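Local structure of chitin elicitor-binding protein (Oryza sativa subsp. japonica, 5JCD) at residues 83-88 / 99-104; 133-138 / 144-149. The protein binds chitin oligosaccharides from fungal cell walls at the rice cell surface and passes the signal on to defence responses. One frame throughout, in Å; residues are numbered along the deposited sequence.

Interaction 1: residues 83-88 / 99-104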
loop_
_atom_site.group_PDB
_atom_site.type_symbol
_atom_site.label_atom_id
_atom_site.label_comp_id
_atom_site.label_asym_id
_atom_site.label_seq_id
_atom_site.Cartn_x
_atom_site.Cartn_y
_atom_site.Cartn_z
ATOM N N PRO A 83 -2.749 3.515 -8.393
ATOM C CA PRO A 83 -1.978 3.683 -9.620
ATOM C C PRO A 83 -2.540 2.862 -10.783
ATOM O O PRO A 83 -3.357 1.967 -10.578
ATOM C CB PRO A 83 -0.604 3.155 -9.228
ATOM C CG PRO A 83 -0.881 2.142 -8.216
ATOM C CD PRO A 83 -2.067 2.612 -7.450
ATOM N N ILE A 84 -2.097 3.184 -11.994
ATOM C CA ILE A 84 -2.511 2.466 -13.201
ATOM C C ILE A 84 -1.394 1.554 -13.682
ATOM O O ILE A 84 -0.246 1.986 -13.803
ATOM C CB ILE A 84 -2.869 3.465 -14.313
ATOM C CG1 ILE A 84 -4.279 3.989 -14.074
ATOM C CG2 ILE A 84 -2.781 2.824 -15.694
ATOM C CD1 ILE A 84 -5.250 2.881 -13.892
ATOM N N TYR A 85 -1.719 0.290 -13.945
ATOM C CA TYR A 85 -0.700 -0.629 -14.448
ATOM C C TYR A 85 -1.011 -1.138 -15.856
ATOM O O TYR A 85 -2.100 -1.665 -16.124
ATOM C CB TYR A 85 -0.500 -1.814 -13.497
ATOM C CG TYR A 85 0.626 -2.713 -13.930
ATOM C CD1 TYR A 85 1.934 -2.456 -13.539
ATOM C CD2 TYR A 85 0.390 -3.803 -14.765
ATOM C CE1 TYR A 85 2.974 -3.276 -13.954
ATOM C CE2 TYR A 85 1.412 -4.625 -15.179
ATOM C CZ TYR A 85 2.703 -4.368 -14.777
ATOM O OH TYR A 85 3.714 -5.208 -15.204
ATOM N N VAL A 86 -0.038 -0.985 -16.749
ATOM C CA VAL A 86 -0.154 -1.500 -18.116
ATOM C C VAL A 86 0.405 -2.923 -18.265
ATOM O O VAL A 86 1.596 -3.169 -18.075
ATOM C CB VAL A 86 0.501 -0.528 -19.123
ATOM C CG1 VAL A 86 -0.293 0.756 -19.189
ATOM C CG2 VAL A 86 1.934 -0.205 -18.709
ATOM N N VAL A 87 -0.476 -3.856 -18.599
ATOM C CA VAL A 87 -0.126 -5.264 -18.742
ATOM C C VAL A 87 0.976 -5.494 -19.774
ATOM O O VAL A 87 0.961 -4.908 -20.856
ATOM C CB VAL A 87 -1.338 -6.093 -19.164
ATOM C CG1 VAL A 87 -0.956 -7.561 -19.298
ATOM C CG2 VAL A 87 -2.453 -5.913 -18.181
ATOM N N GLN A 88 1.956 -6.308 -19.406
ATOM C CA GLN A 88 3.074 -6.605 -20.284
ATOM C C GLN A 88 2.959 -7.952 -21.002
ATOM O O GLN A 88 2.143 -8.792 -20.609
ATOM C CB GLN A 88 4.372 -6.472 -19.496
ATOM C CG GLN A 88 4.465 -5.127 -18.829
ATOM C CD GLN A 88 4.612 -3.989 -19.832
ATOM O OE1 GLN A 88 3.760 -3.792 -20.707
ATOM N NE2 GLN A 88 5.691 -3.223 -19.701
ATOM N N ASN A 99 4.887 -9.567 -7.519
ATOM C CA ASN A 99 6.223 -9.156 -7.932
ATOM C C ASN A 99 6.348 -7.671 -8.228
ATOM O O ASN A 99 7.460 -7.145 -8.301
ATOM C CB ASN A 99 6.697 -9.981 -9.133
ATOM C CG ASN A 99 6.583 -11.474 -8.883
ATOM O OD1 ASN A 99 6.787 -11.935 -7.771
ATOM N ND2 ASN A 99 6.196 -12.226 -9.910
ATOM N N VAL A 100 5.223 -7.004 -8.471
ATOM C CA VAL A 100 5.259 -5.550 -8.649
ATOM C C VAL A 100 4.736 -4.768 -7.421
ATOM O O VAL A 100 5.324 -3.769 -7.009
ATOM C CB VAL A 100 4.506 -5.121 -9.911
ATOM C CG1 VAL A 100 4.752 -3.639 -10.198
ATOM C CG2 VAL A 100 4.971 -5.963 -11.082
ATOM N N PHE A 101 3.648 -5.246 -6.828
ATOM C CA PHE A 101 2.998 -4.526 -5.747
ATOM C C PHE A 101 3.050 -5.233 -4.388
ATOM O O PHE A 101 2.127 -5.100 -3.555
ATOM C CB PHE A 101 1.576 -4.169 -6.159
ATOM C CG PHE A 101 1.531 -3.300 -7.371
ATOM C CD1 PHE A 101 1.852 -1.956 -7.283
ATOM C CD2 PHE A 101 1.222 -3.836 -8.618
ATOM C CE1 PHE A 101 1.843 -1.146 -8.396
ATOM C CE2 PHE A 101 1.207 -3.036 -9.752
ATOM C CZ PHE A 101 1.514 -1.687 -9.644
ATOM N N ASN A 102 4.125 -5.999 -4.181
ATOM C CA ASN A 102 4.453 -6.500 -2.860
ATOM C C ASN A 102 3.359 -7.398 -2.289
ATOM O O ASN A 102 3.304 -7.617 -1.086
ATOM C CB ASN A 102 4.646 -5.310 -1.880
ATOM C CG ASN A 102 5.877 -4.462 -2.171
ATOM O OD1 ASN A 102 6.124 -3.476 -1.475
ATOM N ND2 ASN A 102 6.665 -4.846 -3.163
ATOM N N ALA A 103 2.492 -7.915 -3.150
ATOM C CA ALA A 103 1.283 -8.612 -2.699
ATOM C C ALA A 103 0.420 -7.767 -1.744
ATOM O O ALA A 103 -0.305 -8.320 -0.914
ATOM C CB ALA A 103 1.627 -9.970 -2.059
ATOM N N PHE A 104 0.469 -6.439 -1.878
ATOM C CA PHE A 104 -0.462 -5.589 -1.130
ATOM C C PHE A 104 -1.887 -5.828 -1.589
ATOM O O PHE A 104 -2.832 -5.527 -0.870
ATOM C CB PHE A 104 -0.124 -4.090 -1.239
ATOM C CG PHE A 104 0.971 -3.654 -0.323
ATOM C CD1 PHE A 104 0.854 -3.840 1.050
ATOM C CD2 PHE A 104 2.109 -3.039 -0.822
ATOM C CE1 PHE A 104 1.869 -3.441 1.920
ATOM C CE2 PHE A 104 3.129 -2.644 0.037
ATOM C CZ PHE A 104 3.005 -2.840 1.411
#
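Tyr85 reaches from strand 84-86 to Val100 and Phe101. Its CB leaves the strand toward the other segment. CG then lies anti to the backbone N (chi1 -175°), and this throws the ring out across the gap. CD1 comes up to the edge of the Phe101 ring, close to its plane, 3.9 Å from Phe101 CE2. One atom further, CE1 meets the Val100 methyl CG1 at 4.2 Å. At the tip, OH is hydrogen-bonded to Asp91 OD2, so the far end of the ring is tied down as well. The two aromatic planes stand at 82° with centroids 5.9 Å apart, an oblique pair. Val100 CG1 has a second role: it lies 3.6 Å above one face of the Phe101 ring, toward the rim. Pro83 adds its CG, 4.3 Å from Phe101 CE1. Ile96 and Ile130 also touch Phe101, which is buried. Directly after Val100 the chain folds into a type I' turn, closed by Phe104 N to Phe101 O at 2.7 Å. Strand 84-86 pairs with 127-129, and helices 93-100 and 107-113 lie between them in sequence; this is the strand-helix-helix-strand LysM fold, here the LysM of about residues 83-130, with its opening strand held against its first helix by apolar side chains.

Interaction 2: residues 133-138 / 144-149; sequences PCSCDK and VMHLAY
The His146 imidazole is the flat group here, and Ser135 CB sits over the centre of one face, 3.9 Å from the centroid, a CH-pi contact almost on the ring normal. At the edge, NE2 donates to the backbone Asp137 O at 2.7 Å, nearly straight at 168° and in the ring plane. ND1 is hydrogen-bonded to Asp190 OD1, so both nitrogens are gripped and the ring may lean toward the charged form. CG anti to the carbonyl carbon (chi1 -68°) brings the imidazole across to residues 135-137. Water 2, also in the ring plane, links His146 N (2.8 Å) with Ser135 O (3.2 Å). With an alanine in place of His146, Asp137 O would probably lose its donor and Asp190 its partner, and Ser135 CB the ring it rests on. The receiving loop is braced: Ser135 OG accepts from Asp137 N at 3.0 Å, an ST turn, and also bonds Thr4 O, while the Asp137 carboxylate takes Ala6 N and a salt bridge to Arg174. Val144 CG2 rests on Asp137 O at 3.4 Å, and Pro133 CG packs on Ala148 CB at 4.2 Å. The segments run nearly antiparallel, joined by side chains and water. Cys134 and Cys136, disulfide-bonded to Cys70 and Cys13, form a Cys-X-Cys motif, as found between LysM domains of plant receptors, clamped here to strand 145-150 of the LysM that follows.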
loop_
_atom_site.group_PDB
_atom_site.type_symbol
_atom_site.label_atom_id
_atom_site.label_comp_id
_atom_site.label_asym_id
_atom_site.label_seq_id
_atom_site.Cartn_x
_atom_site.Cartn_y
_atom_site.Cartn_z
ATOM N N PRO A 133 -4.441 -1.110 -0.646
ATOM C CA PRO A 133 -5.304 -1.096 0.535
ATOM C C PRO A 133 -5.093 0.138 1.428
ATOM O O PRO A 133 -3.967 0.582 1.684
ATOM C CB PRO A 133 -4.899 -2.378 1.263
ATOM C CG PRO A 133 -3.460 -2.548 0.910
ATOM C CD PRO A 133 -3.274 -1.991 -0.472
ATOM N N CYS A 134 -6.200 0.679 1.910
ATOM C CA CYS A 134 -6.157 1.871 2.727
ATOM C C CYS A 134 -7.451 2.001 3.493
ATOM O O CYS A 134 -8.352 1.182 3.356
ATOM C CB CYS A 134 -5.932 3.129 1.860
ATOM S SG CYS A 134 -7.199 3.457 0.585
ATOM N N SER A 135 -7.520 3.042 4.312
ATOM C CA SER A 135 -8.726 3.360 5.050
ATOM C C SER A 135 -8.656 4.806 5.471
ATOM O O SER A 135 -7.567 5.404 5.511
ATOM C CB SER A 135 -8.858 2.483 6.292
ATOM O OG SER A 135 -10.041 2.795 7.014
ATOM N N CYS A 136 -9.807 5.360 5.816
ATOM C CA CYS A 136 -9.816 6.680 6.415
ATOM C C CYS A 136 -10.430 6.604 7.825
ATOM O O CYS A 136 -10.767 7.635 8.400
ATOM C CB CYS A 136 -10.578 7.668 5.533
ATOM S SG CYS A 136 -10.021 7.779 3.780
ATOM N N ASP A 137 -10.600 5.392 8.367
ATOM C CA ASP A 137 -11.169 5.219 9.712
ATOM C C ASP A 137 -10.258 5.918 10.687
ATOM O O ASP A 137 -9.045 5.919 10.503
ATOM C CB ASP A 137 -11.224 3.750 10.151
ATOM C CG ASP A 137 -12.299 2.943 9.441
ATOM O OD1 ASP A 137 -13.316 3.525 9.008
ATOM O OD2 ASP A 137 -12.109 1.714 9.310
ATOM N N LYS A 138 -10.852 6.516 11.715
ATOM C CA LYS A 138 -10.103 7.017 12.858
ATOM C C LYS A 138 -9.683 5.848 13.764
ATOM O O LYS A 138 -10.211 4.733 13.661
ATOM C CB LYS A 138 -10.965 8.007 13.640
ATOM C CG LYS A 138 -11.140 9.353 12.920
ATOM C CD LYS A 138 -12.180 10.249 13.579
ATOM C CE LYS A 138 -12.441 11.503 12.721
ATOM N NZ LYS A 138 -11.879 12.776 13.272
ATOM N N VAL A 144 -5.731 9.432 11.989
ATOM C CA VAL A 144 -4.517 8.676 11.695
ATOM C C VAL A 144 -4.258 8.630 10.195
ATOM O O VAL A 144 -5.162 8.799 9.384
ATOM C CB VAL A 144 -4.614 7.219 12.206
ATOM C CG1 VAL A 144 -4.355 7.143 13.710
ATOM C CG2 VAL A 144 -5.961 6.620 11.838
ATOM N N MET A 145 -3.010 8.379 9.838
ATOM C CA MET A 145 -2.671 8.019 8.484
ATOM C C MET A 145 -2.474 6.508 8.412
ATOM O O MET A 145 -1.612 5.962 9.101
ATOM C CB MET A 145 -1.382 8.719 8.044
ATOM C CG MET A 145 -1.176 8.634 6.519
ATOM S SD MET A 145 0.527 8.730 6.006
ATOM C CE MET A 145 1.085 10.198 6.854
ATOM N N HIS A 146 -3.291 5.832 7.615
ATOM C CA HIS A 146 -3.133 4.385 7.457
ATOM C C HIS A 146 -1.985 3.978 6.531
ATOM O O HIS A 146 -1.905 4.392 5.381
ATOM C CB HIS A 146 -4.436 3.753 7.002
ATOM C CG HIS A 146 -5.509 3.809 8.044
ATOM N ND1 HIS A 146 -5.725 2.797 8.945
ATOM C CD2 HIS A 146 -6.424 4.768 8.319
ATOM C CE1 HIS A 146 -6.744 3.116 9.729
ATOM N NE2 HIS A 146 -7.179 4.306 9.371
ATOM N N LEU A 147 -1.112 3.135 7.059
ATOM C CA LEU A 147 0.060 2.654 6.350
ATOM C C LEU A 147 -0.034 1.153 6.164
ATOM O O LEU A 147 -0.226 0.409 7.132
ATOM C CB LEU A 147 1.315 2.967 7.149
ATOM C CG LEU A 147 2.653 2.432 6.642
ATOM C CD1 LEU A 147 3.042 3.111 5.337
ATOM C CD2 LEU A 147 3.768 2.604 7.681
ATOM N N ALA A 148 0.068 0.724 4.910
ATOM C CA ALA A 148 0.109 -0.690 4.567
ATOM C C ALA A 148 1.521 -1.167 4.748
ATOM O O ALA A 148 2.447 -0.604 4.149
ATOM C CB ALA A 148 -0.339 -0.913 3.129
ATOM N N TYR A 149 1.682 -2.195 5.581
ATOM C CA TYR A 149 2.997 -2.676 5.992
ATOM C C TYR A 149 3.142 -4.183 5.771
ATOM O O TYR A 149 2.299 -4.966 6.240
ATOM C CB TYR A 149 3.202 -2.361 7.462
ATOM C CG TYR A 149 4.532 -2.779 7.984
ATOM C CD1 TYR A 149 5.646 -1.966 7.808
ATOM C CD2 TYR A 149 4.683 -3.974 8.683
ATOM C CE1 TYR A 149 6.892 -2.343 8.283
ATOM C CE2 TYR A 149 5.930 -4.359 9.180
ATOM C CZ TYR A 149 7.025 -3.538 8.961
ATOM O OH TYR A 149 8.248 -3.879 9.430
HETATM O O HOH W 1 -3.023 2.220 3.675
HETATM O O HOH W 2 -5.020 7.262 5.865
HETATM O O HOH W 3 -7.979 9.088 10.772
#

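Phe104 bridges the two contacts. It closes the turn at the end of interaction 1, and its CE1 packs on Ala148 CB of interaction 2 at 3.6 Å, while its carbonyl O lies 3.5 Å from Pro133 CG. The centres are about 20 Å apart, on opposite sides of the chain's centre, and the contacts follow each other in sequence: 83-88 / 99-104 belongs to the LysM of residues 83-130, 133-138 / 144-149 ties a Cys-X-Cys segment to the LysM that follows. Interaction 1 is nearer to the chitin site: Val100's side chain is about 6 Å from that of Pro22, a chitin-binding residue. Separately, a NAG lies about 12 Å from Val100's side chain. Interaction 2 is away from the known sites.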